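PDB 1O7X: citrate synthase from Sulfolobus solfataricus, which belongs to the citrate synthase family, a largely alpha-helical enzyme fold that is present here as a dimer of two copies of the chain. Local coordinates for residues T19-D22 with I27-Y30; G42-T47 with L179-E184; L50-K55 with K119-I124; S204-A209 with S337-W342; L298-F303 with I308-D313. All coordinates share one frame; numbering follows the deposited sequence.

How the interactions relate
Interactions 1 to 4 form one connected region of the helical body, and interaction 5 lies further out. Interaction 2 touches all the others. Its Asp182 OD2 is 2.9 Å from Thr19 OG1 of interaction 1, a probable hydrogen bond. Tyr180 O lies 2.6 Å from Arg338 NE of interaction 4, probably also bonded. Tyr180 OH reaches Asp313 OD1 of interaction 5 at 3.0 Å, although the centres are about 24 Å apart. Interactions 2 and 3 share helix 44-53, and Met51 packs on Thr181. Interactions 3 and 4 meet through Ile123 and Leu206. Interactions 3 and 5 are about 34 Å apart, centre to centre. Interactions 1 and 4 both touch the second subunit.

Interaction 1. Residues T19-D22 with I27-Y30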
# COMPACT_ATOMS: atom_id res chain seq x y z
N THR A 19 -14.55 -13.78 10.29
CA THR A 19 -14.60 -15.01 9.51
C THR A 19 -14.02 -16.17 10.28
O THR A 19 -12.97 -16.03 10.90
CB THR A 19 -13.74 -14.75 8.25
OG1 THR A 19 -14.37 -13.74 7.45
CG2 THR A 19 -13.48 -16.01 7.46
N PHE A 20 -14.74 -17.28 10.26
CA PHE A 20 -14.28 -18.46 10.99
C PHE A 20 -14.09 -19.62 10.02
O PHE A 20 -14.92 -19.88 9.14
CB PHE A 20 -15.25 -18.76 12.14
CG PHE A 20 -14.98 -20.12 12.72
CD1 PHE A 20 -13.92 -20.33 13.58
CD2 PHE A 20 -15.78 -21.19 12.32
CE1 PHE A 20 -13.67 -21.61 14.06
CE2 PHE A 20 -15.53 -22.46 12.80
CZ PHE A 20 -14.48 -22.66 13.68
N ILE A 21 -12.94 -20.26 10.10
CA ILE A 21 -12.57 -21.34 9.22
C ILE A 21 -12.20 -22.58 10.03
O ILE A 21 -11.57 -22.43 11.05
CB ILE A 21 -11.36 -21.00 8.33
CG1 ILE A 21 -11.80 -20.04 7.22
CG2 ILE A 21 -10.75 -22.24 7.72
CD1 ILE A 21 -10.85 -18.89 6.96
N ASP A 22 -12.65 -23.73 9.56
CA ASP A 22 -12.32 -25.01 10.20
C ASP A 22 -11.66 -25.85 9.11
O ASP A 22 -12.40 -26.20 8.19
CB ASP A 22 -13.54 -25.66 10.79
CG ASP A 22 -13.25 -26.90 11.62
OD1 ASP A 22 -12.34 -27.68 11.27
OD2 ASP A 22 -13.98 -27.06 12.62
N ILE A 27 -15.25 -26.05 7.23
CA ILE A 27 -16.34 -25.14 7.56
C ILE A 27 -15.94 -23.66 7.39
O ILE A 27 -15.05 -23.16 8.07
CB ILE A 27 -16.83 -25.28 9.01
CG1 ILE A 27 -16.85 -26.73 9.48
CG2 ILE A 27 -18.22 -24.68 9.20
CD1 ILE A 27 -16.75 -26.85 11.00
N LEU A 28 -16.64 -22.95 6.53
CA LEU A 28 -16.38 -21.53 6.35
C LEU A 28 -17.59 -20.72 6.79
O LEU A 28 -18.66 -20.81 6.18
CB LEU A 28 -16.02 -21.19 4.89
CG LEU A 28 -15.83 -19.70 4.59
CD1 LEU A 28 -14.64 -19.11 5.34
CD2 LEU A 28 -15.67 -19.47 3.09
N ARG A 29 -17.46 -19.91 7.84
CA ARG A 29 -18.63 -19.10 8.22
C ARG A 29 -18.25 -17.63 8.34
O ARG A 29 -17.13 -17.25 8.67
CB ARG A 29 -19.26 -19.56 9.53
CG ARG A 29 -19.22 -21.02 9.93
CD ARG A 29 -20.32 -21.30 10.94
NE ARG A 29 -20.62 -22.72 11.03
CZ ARG A 29 -20.13 -23.51 11.98
NH1 ARG A 29 -19.32 -23.04 12.92
NH2 ARG A 29 -20.47 -24.79 11.97
N TYR A 30 -19.22 -16.77 8.10
CA TYR A 30 -19.07 -15.34 8.21
C TYR A 30 -19.99 -14.87 9.33
O TYR A 30 -21.21 -14.91 9.19
CB TYR A 30 -19.46 -14.60 6.95
CG TYR A 30 -18.67 -14.80 5.69
CD1 TYR A 30 -19.30 -14.54 4.47
CD2 TYR A 30 -17.34 -15.17 5.65
CE1 TYR A 30 -18.64 -14.66 3.26
CE2 TYR A 30 -16.65 -15.30 4.45
CZ TYR A 30 -17.32 -15.05 3.28
OH TYR A 30 -16.68 -15.20 2.08
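This is a beta hairpin: strands 19-22 and 27-30 pair antiparallel as the first two strands of a small three-stranded sheet. Phe20 and Arg29 form a hydrogen-bonded pair: Phe20 N donates to Arg29 O, and Arg29 N to Phe20 O, each at 2.9 Å. Asp22 and Ile27 form the second such pair, with more bent bonds. Thr19 with Tyr30 and Ile21 with Leu28 are the non-hydrogen-bonded pairs.

On the sheet face that carries Phe20 and Arg29, the two side chains run side by side, pointing the same way; their flat groups are 16° apart. Phe20 CG is anti to the backbone N (chi1 168°), which carries the ring alongside the arginine. Ile27 CD1 packs along Asp22, 3.4 Å from Asp22 CB. Ile27 CG2 lies over one face of the guanidinium, offset toward the rim. Arg29 NE bonds to Asn34. On the other face, Ile21 CG1 packs against Leu28 CD1 at 3.5 Å.

The chemistry divides by face. Thr19, Ile21, Leu28 and Tyr30 turn to the helical body, where Thr19 OG1 bonds to Asp182 and Tyr30 OH to Ile178 O. Phe20 meets Tyr363 of the second subunit, and Arg29 NH1 has a weak hydrogen bond to Glu367 O of that subunit.

Interaction 2. Residues G42-T47 with L179-E184; sequences GSYEET and LYTDHE
Across this contact the Tyr44 ring meets Thr181 with its edge: Thr181 OG1 lies close to the ring plane, 3.6 Å from Tyr44 CE1. This is the N-capped start of helix 44-53, in the mostly helical citrate synthase fold, packed against the chain that leaves helix 167-180.

Tyr44 CG is anti to the backbone N (chi1 -176°), and this carries the ring out toward Thr181. The two side chains cross at a slant. Tyr44 OH probably bonds to Ser337 O, which ties the ring to helix 330-352. Thr47, one turn further along, points its CB toward the other segment. Its CG2 is 4.2 Å from Thr181 OG1, and the two threonines pass each other in opposite directions. Thr181 OG1 therefore faces carbon on both of these neighbours. It is hydrogen-bonded to Leu177 O, in helix 167-180. Leu340 of helix 330-352 packs on both Tyr44 and Thr181, so three helical elements meet here in a buried place. Asp182, next in the chain, bonds through OD2 to Thr19 and His345.

Ser43 is the N-cap residue. Ser43 OG accepts from Glu46 N at 3.0 Å, which occupies an amide of the first turn. Ser43 O takes two bonds from Thr47, each 3.2 Å long: Thr47 N and Thr47 OG1 approach from opposite faces of the carbonyl plane.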
# COMPACT_ATOMS: atom_id res chain seq x y z
N GLY A 42 -29.43 -15.62 0.62
CA GLY A 42 -29.38 -14.16 0.47
C GLY A 42 -28.56 -13.76 -0.74
O GLY A 42 -28.14 -14.57 -1.56
N SER A 43 -28.30 -12.47 -0.85
CA SER A 43 -27.48 -11.86 -1.87
C SER A 43 -26.15 -11.29 -1.35
O SER A 43 -25.88 -11.22 -0.14
CB SER A 43 -28.24 -10.62 -2.37
OG SER A 43 -28.14 -9.67 -1.32
N TYR A 44 -25.39 -10.72 -2.29
CA TYR A 44 -24.16 -10.01 -1.94
C TYR A 44 -24.50 -8.83 -1.03
O TYR A 44 -23.83 -8.60 -0.03
CB TYR A 44 -23.35 -9.53 -3.14
CG TYR A 44 -22.03 -8.89 -2.74
CD1 TYR A 44 -21.18 -9.49 -1.83
CD2 TYR A 44 -21.64 -7.67 -3.28
CE1 TYR A 44 -19.99 -8.92 -1.47
CE2 TYR A 44 -20.44 -7.08 -2.92
CZ TYR A 44 -19.61 -7.71 -2.02
OH TYR A 44 -18.41 -7.12 -1.66
N GLU A 45 -25.56 -8.10 -1.31
CA GLU A 45 -26.03 -6.98 -0.53
C GLU A 45 -26.28 -7.34 0.93
O GLU A 45 -25.96 -6.60 1.87
CB GLU A 45 -27.34 -6.45 -1.14
CG GLU A 45 -27.17 -5.64 -2.41
CD GLU A 45 -27.38 -6.42 -3.68
OE1 GLU A 45 -27.30 -7.66 -3.63
OE2 GLU A 45 -27.65 -5.82 -4.74
N GLU A 46 -26.85 -8.52 1.17
CA GLU A 46 -27.15 -8.98 2.52
C GLU A 46 -25.84 -9.28 3.23
O GLU A 46 -25.69 -9.02 4.42
CB GLU A 46 -28.09 -10.19 2.50
CG GLU A 46 -28.49 -10.60 3.93
CD GLU A 46 -29.21 -11.93 3.98
OE1 GLU A 46 -28.69 -12.88 3.36
OE2 GLU A 46 -30.28 -12.05 4.59
N THR A 47 -24.85 -9.77 2.48
CA THR A 47 -23.52 -10.04 3.01
C THR A 47 -22.80 -8.72 3.30
O THR A 47 -21.98 -8.62 4.23
CB THR A 47 -22.69 -10.92 2.06
OG1 THR A 47 -23.44 -12.10 1.75
CG2 THR A 47 -21.38 -11.31 2.71
N LEU A 179 -19.02 -15.43 -2.05
CA LEU A 179 -18.00 -16.44 -1.81
C LEU A 179 -16.58 -15.92 -1.61
O LEU A 179 -15.85 -16.62 -0.90
CB LEU A 179 -18.01 -17.47 -2.93
CG LEU A 179 -19.16 -18.48 -2.95
CD1 LEU A 179 -19.19 -19.23 -4.29
CD2 LEU A 179 -19.04 -19.46 -1.79
N TYR A 180 -16.16 -14.78 -2.17
CA TYR A 180 -14.78 -14.36 -2.04
C TYR A 180 -14.59 -13.23 -1.03
O TYR A 180 -13.48 -12.69 -0.86
CB TYR A 180 -14.22 -13.90 -3.37
CG TYR A 180 -13.47 -14.85 -4.25
CD1 TYR A 180 -13.63 -14.77 -5.63
CD2 TYR A 180 -12.61 -15.81 -3.75
CE1 TYR A 180 -12.95 -15.63 -6.47
CE2 TYR A 180 -11.91 -16.65 -4.59
CZ TYR A 180 -12.09 -16.57 -5.95
OH TYR A 180 -11.41 -17.41 -6.79
N THR A 181 -15.66 -12.87 -0.35
CA THR A 181 -15.68 -11.77 0.60
C THR A 181 -14.56 -11.75 1.61
O THR A 181 -13.99 -10.65 1.82
CB THR A 181 -17.06 -11.77 1.28
OG1 THR A 181 -18.00 -11.30 0.30
CG2 THR A 181 -17.12 -10.89 2.50
N ASP A 182 -14.24 -12.83 2.29
CA ASP A 182 -13.16 -12.87 3.25
C ASP A 182 -12.57 -14.27 3.40
O ASP A 182 -13.22 -15.30 3.14
CB ASP A 182 -13.59 -12.38 4.64
CG ASP A 182 -12.39 -11.92 5.42
OD1 ASP A 182 -11.77 -10.96 4.91
OD2 ASP A 182 -11.97 -12.42 6.46
N HIS A 183 -11.31 -14.31 3.82
CA HIS A 183 -10.61 -15.55 4.02
C HIS A 183 -9.20 -15.29 4.53
O HIS A 183 -8.28 -14.86 3.83
CB HIS A 183 -10.65 -16.41 2.74
CG HIS A 183 -10.71 -17.88 3.10
ND1 HIS A 183 -11.89 -18.53 3.41
CD2 HIS A 183 -9.74 -18.81 3.24
CE1 HIS A 183 -11.61 -19.77 3.71
NE2 HIS A 183 -10.32 -19.99 3.62
N GLU A 184 -8.98 -15.59 5.81
CA GLU A 184 -7.66 -15.45 6.43
C GLU A 184 -7.19 -14.01 6.45
O GLU A 184 -7.93 -13.06 6.29
CB GLU A 184 -6.65 -16.31 5.67
CG GLU A 184 -6.89 -17.81 5.76
CD GLU A 184 -6.26 -18.49 4.55
OE1 GLU A 184 -5.15 -19.02 4.71
OE2 GLU A 184 -6.87 -18.47 3.46

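Interaction 3. Residues L50-K55 with K119-I124; sequences LMLYGK and KAISII
Leu52, Ile121 and Tyr53 carry most of this contact, with Ala120 close behind. It is helix-to-helix packing within the mostly helical citrate synthase fold. The last turn of helix 44-53 lies against the early part of helix 116-138. The nearest CA atoms are those of Leu52 and Ala120, 8.2 Å apart.

Leu52 points its CB toward the other helix and works through one methyl. Leu52 CG is anti to the carbonyl carbon (chi1 -63°), and from there CD1 reaches across. Leu52 CD1 sits 3.8 Å from Ala120 CB and 4.0 Å from Ile121 CG1. The small alanine and the isoleucine branch thus receive the same leucine tip. Ala120 also packs on Leu343 and Ile347 of helix 330-352. Ile121 in addition touches Leu65 and Leu69 of helix 59-70, so it joins three helices.

No hydrogen bond crosses between the two segments. The contact is van der Waals packing, mostly between carbons.

Tyr53 and Ile121 meet at about a right angle. The phenol ring, stacked on Tyr49, turns its edge to the isoleucine. Ile121 CD1 lies near the ring plane at that edge, 3.5 Å from Tyr53 OH and 4.2 Å from Tyr53 CE1.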
# COMPACT_ATOMS: atom_id res chain seq x y z
N LEU A 50 -24.40 -7.62 6.75
CA LEU A 50 -23.95 -8.49 7.82
C LEU A 50 -22.50 -8.26 8.22
O LEU A 50 -22.05 -8.24 9.37
CB LEU A 50 -24.14 -9.95 7.36
CG LEU A 50 -23.58 -11.06 8.24
CD1 LEU A 50 -24.14 -10.93 9.65
CD2 LEU A 50 -23.83 -12.47 7.72
N MET A 51 -21.65 -8.14 7.19
CA MET A 51 -20.22 -7.95 7.44
C MET A 51 -20.04 -6.62 8.15
O MET A 51 -19.42 -6.57 9.20
CB MET A 51 -19.49 -8.11 6.11
CG MET A 51 -19.33 -9.57 5.71
SD MET A 51 -18.32 -10.49 6.86
CE MET A 51 -17.30 -11.50 5.82
N LEU A 52 -20.65 -5.55 7.64
CA LEU A 52 -20.51 -4.24 8.22
C LEU A 52 -21.29 -3.95 9.48
O LEU A 52 -20.73 -3.34 10.41
CB LEU A 52 -20.82 -3.20 7.14
CG LEU A 52 -19.90 -3.16 5.91
CD1 LEU A 52 -20.24 -1.90 5.10
CD2 LEU A 52 -18.42 -3.24 6.25
N TYR A 53 -22.58 -4.28 9.55
CA TYR A 53 -23.38 -3.95 10.72
C TYR A 53 -23.41 -5.05 11.78
O TYR A 53 -23.96 -4.79 12.85
CB TYR A 53 -24.81 -3.56 10.35
CG TYR A 53 -24.88 -2.29 9.53
CD1 TYR A 53 -24.61 -2.30 8.17
CD2 TYR A 53 -25.22 -1.09 10.11
CE1 TYR A 53 -24.68 -1.14 7.42
CE2 TYR A 53 -25.28 0.08 9.38
CZ TYR A 53 -25.02 0.05 8.03
OH TYR A 53 -25.09 1.21 7.29
N GLY A 54 -22.89 -6.23 11.51
CA GLY A 54 -22.85 -7.32 12.45
C GLY A 54 -24.03 -8.24 12.58
O GLY A 54 -24.04 -9.09 13.49
N LYS A 55 -25.05 -8.13 11.74
CA LYS A 55 -26.22 -8.99 11.82
C LYS A 55 -27.01 -8.99 10.51
O LYS A 55 -26.75 -8.18 9.62
CB LYS A 55 -27.14 -8.56 12.97
CG LYS A 55 -28.28 -7.63 12.56
CD LYS A 55 -28.10 -6.23 13.13
CE LYS A 55 -29.23 -5.32 12.66
NZ LYS A 55 -29.56 -4.30 13.71
N LYS A 119 -19.56 4.99 4.69
CA LYS A 119 -18.43 5.27 3.83
C LYS A 119 -18.01 3.99 3.14
O LYS A 119 -17.78 4.04 1.93
CB LYS A 119 -17.33 5.94 4.62
CG LYS A 119 -16.33 6.85 3.98
CD LYS A 119 -16.71 7.41 2.63
CE LYS A 119 -15.49 7.97 1.92
NZ LYS A 119 -15.48 9.46 1.91
N ALA A 120 -17.95 2.85 3.84
CA ALA A 120 -17.58 1.58 3.21
C ALA A 120 -18.59 1.20 2.15
O ALA A 120 -18.26 0.81 1.02
CB ALA A 120 -17.39 0.48 4.23
N ILE A 121 -19.87 1.42 2.41
CA ILE A 121 -20.93 1.19 1.43
C ILE A 121 -20.68 2.01 0.17
O ILE A 121 -20.82 1.48 -0.94
CB ILE A 121 -22.33 1.52 2.00
CG1 ILE A 121 -22.77 0.47 3.02
CG2 ILE A 121 -23.41 1.68 0.93
CD1 ILE A 121 -23.68 1.14 4.05
N SER A 122 -20.29 3.28 0.35
CA SER A 122 -20.05 4.12 -0.81
C SER A 122 -18.83 3.65 -1.59
O SER A 122 -18.81 3.80 -2.82
CB SER A 122 -19.97 5.60 -0.48
OG SER A 122 -18.72 5.91 0.11
N ILE A 123 -17.86 3.03 -0.95
CA ILE A 123 -16.66 2.52 -1.58
C ILE A 123 -16.92 1.25 -2.36
O ILE A 123 -16.40 1.10 -3.47
CB ILE A 123 -15.52 2.31 -0.56
CG1 ILE A 123 -15.27 3.66 0.13
CG2 ILE A 123 -14.30 1.75 -1.25
CD1 ILE A 123 -13.99 3.91 0.85
N ILE A 124 -17.75 0.36 -1.83
CA ILE A 124 -18.08 -0.89 -2.51
C ILE A 124 -18.65 -0.62 -3.88
O ILE A 124 -18.24 -1.20 -4.89
CB ILE A 124 -19.02 -1.73 -1.63
CG1 ILE A 124 -18.20 -2.33 -0.48
CG2 ILE A 124 -19.69 -2.86 -2.37
CD1 ILE A 124 -19.05 -2.91 0.64

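Interaction 4. Residues S204-A209 with S337-W342; sequences SSLTAA and SRTLGW
The segments 204-209 and 337-342, each part of a longer helix, cross at 122°, their axes 11.0 Å apart at the closest, and Leu206 and Trp342 bring their CA atoms to 7.3 Å. The Trp342 indole lies between the two helices. Its CB points toward the other helix, and CG is anti to the carbonyl carbon (chi1 -75°), which carries the ring toward helix 202-213, with one face on Ala209. Ala209 CB sits over the face of the six-membered ring, 3.7 Å from its centroid and 13° off the normal. This is a CH-pi contact. The opposite face of the indole is covered from its own helix by Arg338 O, offset toward the rim.

Leu206 meets both Thr339 and Trp342. Its CD1 meets Thr339 CG2 at 3.8 Å, with the two side chains at about a right angle. Leu206 CD2 lies by Trp342 CB at 3.8 Å; its still shorter approach to the ring is doubtful.

This pair belongs to the buried centre of the citrate synthase fold. Helix 330-352 runs through it, and helix 202-213 also faces the dimer interface. There, Ser204 OG bonds to Glu97 of the second subunit, and Thr207 packs on Thr207 of that subunit. Thr339 CG2 is the branch that meets Leu206, while Thr339 OG1 bonds back to Ala335 O. Trp342 NE1 has a weak hydrogen bond to Ser188 OG of helix 187-197.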
# COMPACT_ATOMS: atom_id res chain seq x y z
N SER A 204 -7.01 4.91 0.54
CA SER A 204 -5.58 4.61 0.64
C SER A 204 -5.30 3.21 1.16
O SER A 204 -4.40 2.52 0.67
CB SER A 204 -4.92 5.71 1.46
OG SER A 204 -4.75 6.86 0.64
N SER A 205 -6.09 2.70 2.12
CA SER A 205 -5.84 1.35 2.63
C SER A 205 -6.10 0.32 1.54
O SER A 205 -5.43 -0.69 1.35
CB SER A 205 -6.66 1.14 3.90
OG SER A 205 -6.71 2.37 4.59
N LEU A 206 -7.15 0.61 0.76
CA LEU A 206 -7.43 -0.27 -0.38
C LEU A 206 -6.24 -0.24 -1.34
O LEU A 206 -5.73 -1.29 -1.74
CB LEU A 206 -8.78 0.10 -0.99
CG LEU A 206 -10.03 -0.50 -0.32
CD1 LEU A 206 -11.30 0.02 -0.99
CD2 LEU A 206 -10.03 -2.01 -0.40
N THR A 207 -5.66 0.93 -1.63
CA THR A 207 -4.52 1.04 -2.53
C THR A 207 -3.44 0.14 -1.98
O THR A 207 -2.89 -0.67 -2.73
CB THR A 207 -4.08 2.50 -2.75
OG1 THR A 207 -5.11 3.32 -3.31
CG2 THR A 207 -2.91 2.60 -3.72
N ALA A 208 -3.16 0.20 -0.68
CA ALA A 208 -2.16 -0.67 -0.07
C ALA A 208 -2.45 -2.16 -0.32
O ALA A 208 -1.52 -2.91 -0.69
CB ALA A 208 -2.08 -0.38 1.42
N ALA A 209 -3.68 -2.62 -0.08
CA ALA A 209 -4.11 -3.99 -0.30
C ALA A 209 -3.93 -4.41 -1.76
O ALA A 209 -3.44 -5.50 -2.06
CB ALA A 209 -5.59 -4.24 -0.03
N SER A 337 -14.82 -8.63 -5.13
CA SER A 337 -15.41 -9.41 -4.06
C SER A 337 -14.77 -9.11 -2.71
O SER A 337 -15.47 -8.52 -1.87
CB SER A 337 -15.28 -10.91 -4.36
OG SER A 337 -15.88 -11.65 -3.33
N ARG A 338 -13.46 -9.36 -2.56
CA ARG A 338 -12.72 -9.13 -1.32
C ARG A 338 -12.65 -7.70 -0.83
O ARG A 338 -12.35 -7.49 0.37
CB ARG A 338 -11.36 -9.80 -1.37
CG ARG A 338 -10.50 -9.96 -0.14
CD ARG A 338 -10.98 -10.91 0.94
NE ARG A 338 -11.23 -12.24 0.38
CZ ARG A 338 -10.35 -13.21 0.41
NH1 ARG A 338 -9.20 -12.96 1.02
NH2 ARG A 338 -10.57 -14.38 -0.17
N THR A 339 -13.03 -6.68 -1.59
CA THR A 339 -13.06 -5.31 -1.10
C THR A 339 -13.90 -5.26 0.18
O THR A 339 -13.46 -4.61 1.13
CB THR A 339 -13.60 -4.24 -2.08
OG1 THR A 339 -12.74 -4.10 -3.21
CG2 THR A 339 -13.67 -2.85 -1.45
N LEU A 340 -15.05 -5.90 0.25
CA LEU A 340 -15.89 -6.04 1.42
C LEU A 340 -15.13 -6.47 2.68
O LEU A 340 -15.15 -5.81 3.71
CB LEU A 340 -16.94 -7.15 1.23
CG LEU A 340 -17.92 -7.36 2.40
CD1 LEU A 340 -18.40 -6.03 2.99
CD2 LEU A 340 -19.12 -8.19 1.92
N GLY A 341 -14.41 -7.57 2.53
CA GLY A 341 -13.60 -8.12 3.61
C GLY A 341 -12.56 -7.12 4.09
O GLY A 341 -12.23 -7.13 5.27
N TRP A 342 -11.97 -6.37 3.14
CA TRP A 342 -10.94 -5.38 3.44
C TRP A 342 -11.59 -4.29 4.29
O TRP A 342 -11.22 -4.07 5.46
CB TRP A 342 -10.34 -4.85 2.13
CG TRP A 342 -9.39 -5.76 1.40
CD1 TRP A 342 -8.65 -6.76 1.97
CD2 TRP A 342 -9.06 -5.77 0.01
NE1 TRP A 342 -7.89 -7.39 1.03
CE2 TRP A 342 -8.12 -6.80 -0.20
CE3 TRP A 342 -9.44 -5.02 -1.11
CZ2 TRP A 342 -7.59 -7.09 -1.45
CZ3 TRP A 342 -8.92 -5.28 -2.37
CH2 TRP A 342 -7.99 -6.32 -2.51

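Interaction 5. Residues L298-F303 with I308-D313; sequences LGIKQF and IYPNTD
The C-terminal end of helix 283-303 meets its returning loop here, in the citrate synthase fold, and the loop goes on into an Asx turn. The helix finishes at Phe303, and after a four-residue link the chain returns at Ile308 on its way to helix 316-323. One backbone hydrogen bond crosses between the segments. Ile308 N donates to Phe303 O at 3.1 Å, so a carbonyl at the helix end finds a partner in the loop.

Side chains join the same two residues. Phe303 CB and Ile308 CB are 3.5 Å apart. Phe303 CG is anti to the carbonyl carbon (chi1 -53°), which leads the ring away from the loop while CB stays on Ile308. One ring face is covered by Gln302 CG, and the Phe303 side chain also touches Val246 of helix 238-248. One turn back in the helix, Ile300 meets Pro310. Ile300 CG1 lies 3.5 Å from Pro310 CD, and the isoleucine tip, Ile300 CD1, is 3.7 Å from the same carbon. The two side chains cross at about a right angle, and Tyr264 touches both.

The Asx turn follows the proline. Asn311 ND2 bonds to Gly257 O. On the other arm of the amide, Asn311 OD1 accepts from Asp313 N at 3.1 Å, with an N-H...O angle of 155°.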
# COMPACT_ATOMS: atom_id res chain seq x y z
N LEU A 298 -8.62 -37.12 -11.57
CA LEU A 298 -7.29 -37.71 -11.43
C LEU A 298 -6.54 -37.11 -10.25
O LEU A 298 -5.92 -37.82 -9.45
CB LEU A 298 -6.48 -37.54 -12.71
CG LEU A 298 -7.17 -37.72 -14.05
CD1 LEU A 298 -6.12 -37.83 -15.16
CD2 LEU A 298 -8.09 -38.92 -14.10
N GLY A 299 -6.60 -35.78 -10.14
CA GLY A 299 -5.93 -35.07 -9.06
C GLY A 299 -6.36 -35.59 -7.70
O GLY A 299 -5.52 -35.97 -6.89
N ILE A 300 -7.67 -35.64 -7.47
CA ILE A 300 -8.21 -36.14 -6.21
C ILE A 300 -7.67 -37.55 -5.97
O ILE A 300 -7.29 -37.86 -4.84
CB ILE A 300 -9.74 -36.10 -6.12
CG1 ILE A 300 -10.17 -34.73 -5.57
CG2 ILE A 300 -10.31 -37.19 -5.22
CD1 ILE A 300 -11.65 -34.46 -5.58
N LYS A 301 -7.63 -38.37 -7.02
CA LYS A 301 -7.11 -39.72 -6.91
C LYS A 301 -5.65 -39.70 -6.49
O LYS A 301 -5.21 -40.45 -5.62
CB LYS A 301 -7.29 -40.47 -8.23
CG LYS A 301 -8.57 -41.30 -8.30
CD LYS A 301 -8.67 -42.08 -9.60
CE LYS A 301 -10.11 -42.18 -10.09
NZ LYS A 301 -10.39 -41.30 -11.26
N GLN A 302 -4.88 -38.79 -7.06
CA GLN A 302 -3.47 -38.67 -6.77
C GLN A 302 -3.08 -38.07 -5.43
O GLN A 302 -2.13 -38.55 -4.81
CB GLN A 302 -2.80 -37.82 -7.88
CG GLN A 302 -1.31 -38.07 -7.98
CD GLN A 302 -0.97 -39.33 -8.74
OE1 GLN A 302 -1.80 -39.88 -9.46
NE2 GLN A 302 0.28 -39.78 -8.56
N PHE A 303 -3.76 -37.01 -5.00
CA PHE A 303 -3.40 -36.31 -3.78
C PHE A 303 -4.37 -36.26 -2.61
O PHE A 303 -4.06 -35.51 -1.67
CB PHE A 303 -3.15 -34.82 -4.15
CG PHE A 303 -2.16 -34.63 -5.26
CD1 PHE A 303 -2.59 -34.20 -6.51
CD2 PHE A 303 -0.82 -34.88 -5.07
CE1 PHE A 303 -1.69 -34.03 -7.55
CE2 PHE A 303 0.08 -34.70 -6.10
CZ PHE A 303 -0.35 -34.29 -7.34
N ILE A 308 -4.77 -33.06 0.01
CA ILE A 308 -4.68 -32.10 -1.07
C ILE A 308 -5.85 -32.29 -2.02
O ILE A 308 -5.91 -33.19 -2.85
CB ILE A 308 -3.36 -32.17 -1.84
CG1 ILE A 308 -2.13 -32.06 -0.93
CG2 ILE A 308 -3.28 -31.06 -2.88
CD1 ILE A 308 -0.84 -32.47 -1.59
N TYR A 309 -6.87 -31.46 -1.83
CA TYR A 309 -8.11 -31.48 -2.57
C TYR A 309 -8.33 -30.16 -3.29
O TYR A 309 -7.74 -29.14 -2.92
CB TYR A 309 -9.27 -31.66 -1.58
CG TYR A 309 -9.26 -32.85 -0.66
CD1 TYR A 309 -8.36 -32.95 0.40
CD2 TYR A 309 -10.16 -33.90 -0.82
CE1 TYR A 309 -8.34 -34.03 1.25
CE2 TYR A 309 -10.16 -34.99 0.03
CZ TYR A 309 -9.25 -35.05 1.06
OH TYR A 309 -9.22 -36.14 1.92
N PRO A 310 -9.17 -30.13 -4.31
CA PRO A 310 -9.45 -28.92 -5.05
C PRO A 310 -9.75 -27.73 -4.13
O PRO A 310 -10.58 -27.90 -3.24
CB PRO A 310 -10.70 -29.27 -5.84
CG PRO A 310 -10.64 -30.74 -6.05
CD PRO A 310 -9.91 -31.29 -4.85
N ASN A 311 -9.12 -26.58 -4.39
CA ASN A 311 -9.41 -25.36 -3.65
C ASN A 311 -10.28 -24.39 -4.46
O ASN A 311 -10.49 -24.60 -5.67
CB ASN A 311 -8.18 -24.66 -3.12
CG ASN A 311 -7.21 -24.15 -4.15
OD1 ASN A 311 -7.62 -23.49 -5.10
ND2 ASN A 311 -5.95 -24.49 -3.95
N THR A 312 -10.79 -23.32 -3.88
CA THR A 312 -11.65 -22.38 -4.56
C THR A 312 -11.24 -21.72 -5.87
O THR A 312 -12.10 -21.20 -6.61
CB THR A 312 -12.10 -21.23 -3.64
OG1 THR A 312 -13.08 -20.48 -4.38
CG2 THR A 312 -10.95 -20.32 -3.29
N ASP A 313 -9.96 -21.72 -6.23
CA ASP A 313 -9.46 -21.14 -7.45
C ASP A 313 -9.51 -22.05 -8.66
O ASP A 313 -9.21 -21.64 -9.79
CB ASP A 313 -7.99 -20.71 -7.23
CG ASP A 313 -7.89 -19.55 -6.25
OD1 ASP A 313 -8.65 -18.57 -6.44
OD2 ASP A 313 -7.06 -19.65 -5.33